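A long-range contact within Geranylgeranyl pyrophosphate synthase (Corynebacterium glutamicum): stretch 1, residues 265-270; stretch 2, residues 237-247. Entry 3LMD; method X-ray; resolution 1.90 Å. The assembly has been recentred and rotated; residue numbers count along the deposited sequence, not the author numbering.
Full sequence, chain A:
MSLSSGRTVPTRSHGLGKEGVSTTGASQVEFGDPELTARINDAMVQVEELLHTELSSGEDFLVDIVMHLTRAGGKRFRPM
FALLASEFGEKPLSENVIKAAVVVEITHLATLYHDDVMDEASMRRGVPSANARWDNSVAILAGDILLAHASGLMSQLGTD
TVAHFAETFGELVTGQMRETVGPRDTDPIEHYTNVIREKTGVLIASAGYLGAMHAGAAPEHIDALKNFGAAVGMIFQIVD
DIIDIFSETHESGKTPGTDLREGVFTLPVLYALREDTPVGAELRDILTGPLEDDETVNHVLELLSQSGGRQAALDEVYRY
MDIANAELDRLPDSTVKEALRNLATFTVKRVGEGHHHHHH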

# COMPACT_ATOMS: atom_id res chain seq x y z
N PHE A 265 -4.58 7.72 26.57
CA PHE A 265 -5.17 8.89 27.24
C PHE A 265 -5.62 9.91 26.20
O PHE A 265 -4.80 10.57 25.59
CB PHE A 265 -4.14 9.56 28.16
CG PHE A 265 -3.47 8.62 29.11
CD1 PHE A 265 -4.19 7.60 29.71
CD2 PHE A 265 -2.12 8.76 29.39
CE1 PHE A 265 -3.57 6.72 30.59
CE2 PHE A 265 -1.50 7.91 30.27
CZ PHE A 265 -2.21 6.88 30.86
N THR A 266 -6.92 10.04 26.03
CA THR A 266 -7.48 10.97 25.05
C THR A 266 -7.66 12.39 25.63
O THR A 266 -7.35 12.65 26.78
CB THR A 266 -8.82 10.42 24.57
OG1 THR A 266 -9.70 10.31 25.70
CG2 THR A 266 -8.61 8.99 23.97
N LEU A 267 -8.17 13.31 24.82
CA LEU A 267 -8.16 14.72 25.17
C LEU A 267 -8.64 15.08 26.58
O LEU A 267 -7.97 15.85 27.25
CB LEU A 267 -8.99 15.51 24.15
CG LEU A 267 -8.78 17.01 24.12
CD1 LEU A 267 -7.27 17.30 23.95
CD2 LEU A 267 -9.59 17.58 22.91
N PRO A 268 -9.81 14.59 27.02
CA PRO A 268 -10.22 15.01 28.38
C PRO A 268 -9.21 14.59 29.46
O PRO A 268 -9.04 15.29 30.46
CB PRO A 268 -11.51 14.24 28.62
CG PRO A 268 -11.98 13.76 27.25
CD PRO A 268 -10.78 13.67 26.40
N VAL A 269 -8.59 13.43 29.28
CA VAL A 269 -7.62 12.94 30.24
C VAL A 269 -6.37 13.80 30.20
O VAL A 269 -5.80 14.12 31.24
CB VAL A 269 -7.21 11.45 29.96
CG1 VAL A 269 -6.26 10.93 31.11
CG2 VAL A 269 -8.42 10.59 29.83
N LEU A 270 -5.94 14.17 29.00
CA LEU A 270 -4.74 14.98 28.86
C LEU A 270 -4.95 16.37 29.46
O LEU A 270 -4.06 16.93 30.07
CB LEU A 270 -4.33 15.13 27.38
CG LEU A 270 -4.03 13.77 26.71
CD1 LEU A 270 -3.85 13.96 25.17
CD2 LEU A 270 -2.77 13.18 27.35
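Stretch 2, residues 237-247: QIVDDIIDIFS

No direct hydrogen bond joins these two stretches; their polar link is a single water, which accepts from T266 OG1 (2.5 Å) and donates to the backbone carbonyl D241 O (3.0 Å). The example illustrates how a helix can receive the start of another helix chiefly through apolar packing. Stretch 2 is helical from 237 to 246, held by i to i+4 backbone bonds such as F246 N to I242 O (2.8 Å), with a weak one from I245 N to D241 O (3.4 Å). Against it lies the first turn of the helix that begins at L267, with T266 at the N-cap position but making no side-chain capping bond.

The approach is close at T266, whose CA lies 6.2 Å from D241 CA; L267 CA is 7.0 Å from I238 CA and P268 CA 6.7 Å from I242 CA, so successive partners step back and then forward along stretch 2, without simple register. T266 CG2 comes within 3.5 Å of D241 CG, while T266 OG1 meets I245 CD1 at 3.4 Å. P268 has the largest area covered by the other stretch. P268 CG packs on I242 CG1 (4.0 Å) and I245 CD1 (3.8 Å), and P268 CB reaches F246 CE1 (3.8 Å) at the edge of the ring. The same I245 CD1 touches V269 CG2 at 3.6 Å, so one methyl serves three neighbours. Earlier along stretch 2, I238 CG2 meets L267 CD2 at 3.9 Å.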

# COMPACT_ATOMS: atom_id res chain seq x y z
N GLN A 237 -14.14 12.27 16.49
CA GLN A 237 -13.20 11.54 17.34
C GLN A 237 -13.19 12.10 18.78
O GLN A 237 -13.13 11.34 19.73
CB GLN A 237 -11.79 11.60 16.76
CG GLN A 237 -10.82 10.69 17.53
CD GLN A 237 -11.26 9.23 17.45
OE1 GLN A 237 -11.25 8.65 16.38
NE2 GLN A 237 -11.71 8.66 18.58
N ILE A 238 -13.20 13.42 18.95
CA ILE A 238 -13.19 13.96 20.29
C ILE A 238 -14.50 13.60 21.01
O ILE A 238 -14.49 13.23 22.19
CB ILE A 238 -12.98 15.49 20.31
CG1 ILE A 238 -11.61 15.83 19.68
CG2 ILE A 238 -12.99 15.99 21.81
CD1 ILE A 238 -11.40 17.28 19.39
N VAL A 239 -15.62 13.69 20.30
CA VAL A 239 -16.90 13.36 20.91
C VAL A 239 -16.89 11.88 21.35
O VAL A 239 -17.32 11.55 22.46
CB VAL A 239 -18.11 13.69 19.97
CG1 VAL A 239 -19.38 12.98 20.47
CG2 VAL A 239 -18.38 15.22 19.90
N ASP A 240 -16.40 10.99 20.48
CA ASP A 240 -16.27 9.56 20.83
C ASP A 240 -15.41 9.38 22.09
O ASP A 240 -15.70 8.54 22.97
CB ASP A 240 -15.58 8.79 19.68
CG ASP A 240 -16.54 8.42 18.55
OD1 ASP A 240 -17.76 8.62 18.68
OD2 ASP A 240 -16.05 7.90 17.52
N ASP A 241 -14.31 10.13 22.15
CA ASP A 241 -13.38 10.02 23.28
C ASP A 241 -14.01 10.49 24.59
O ASP A 241 -13.80 9.87 25.63
CB ASP A 241 -12.06 10.77 23.00
CG ASP A 241 -11.23 10.09 21.90
OD1 ASP A 241 -11.50 8.93 21.58
OD2 ASP A 241 -10.32 10.74 21.35
N ILE A 242 -14.79 11.57 24.52
CA ILE A 242 -15.54 12.02 25.68
C ILE A 242 -16.54 10.95 26.14
O ILE A 242 -16.64 10.63 27.34
CB ILE A 242 -16.28 13.34 25.37
CG1 ILE A 242 -15.27 14.50 25.18
CG2 ILE A 242 -17.32 13.65 26.49
CD1 ILE A 242 -15.97 15.78 24.54
N ILE A 243 -17.30 10.42 25.20
CA ILE A 243 -18.31 9.40 25.50
C ILE A 243 -17.65 8.19 26.18
O ILE A 243 -18.16 7.66 27.16
CB ILE A 243 -19.09 8.97 24.22
CG1 ILE A 243 -20.05 10.10 23.80
CG2 ILE A 243 -19.88 7.67 24.49
CD1 ILE A 243 -20.67 9.91 22.40
N ASP A 244 -16.48 7.79 25.68
CA ASP A 244 -15.78 6.62 26.22
C ASP A 244 -15.48 6.76 27.72
O ASP A 244 -15.48 5.77 28.47
CB ASP A 244 -14.47 6.38 25.48
CG ASP A 244 -13.76 5.09 25.93
OD1 ASP A 244 -14.33 4.00 25.71
OD2 ASP A 244 -12.65 5.16 26.50
N ILE A 245 -15.20 7.99 28.13
CA ILE A 245 -14.84 8.24 29.52
C ILE A 245 -16.03 8.63 30.38
O ILE A 245 -16.10 8.25 31.54
CB ILE A 245 -13.84 9.38 29.61
CG1 ILE A 245 -12.50 8.96 28.98
CG2 ILE A 245 -13.69 9.85 31.08
CD1 ILE A 245 -11.74 10.14 28.43
N PHE A 246 -16.94 9.42 29.84
CA PHE A 246 -18.01 9.99 30.67
C PHE A 246 -19.37 9.35 30.42
O PHE A 246 -20.35 9.69 31.09
CB PHE A 246 -18.06 11.51 30.53
CG PHE A 246 -16.79 12.18 30.94
CD1 PHE A 246 -15.84 12.55 29.99
CD2 PHE A 246 -16.52 12.43 32.28
CE1 PHE A 246 -14.66 13.14 30.36
CE2 PHE A 246 -15.34 13.04 32.67
CZ PHE A 246 -14.40 13.40 31.72
N SER A 247 -19.40 8.43 29.46
CA SER A 247 -20.50 7.47 29.26
C SER A 247 -21.55 7.95 28.25
O SER A 247 -21.48 9.08 27.77
CB SER A 247 -21.15 7.08 30.59
OG SER A 247 -22.26 6.23 30.37
O HOH W 1 -11.28 8.32 25.74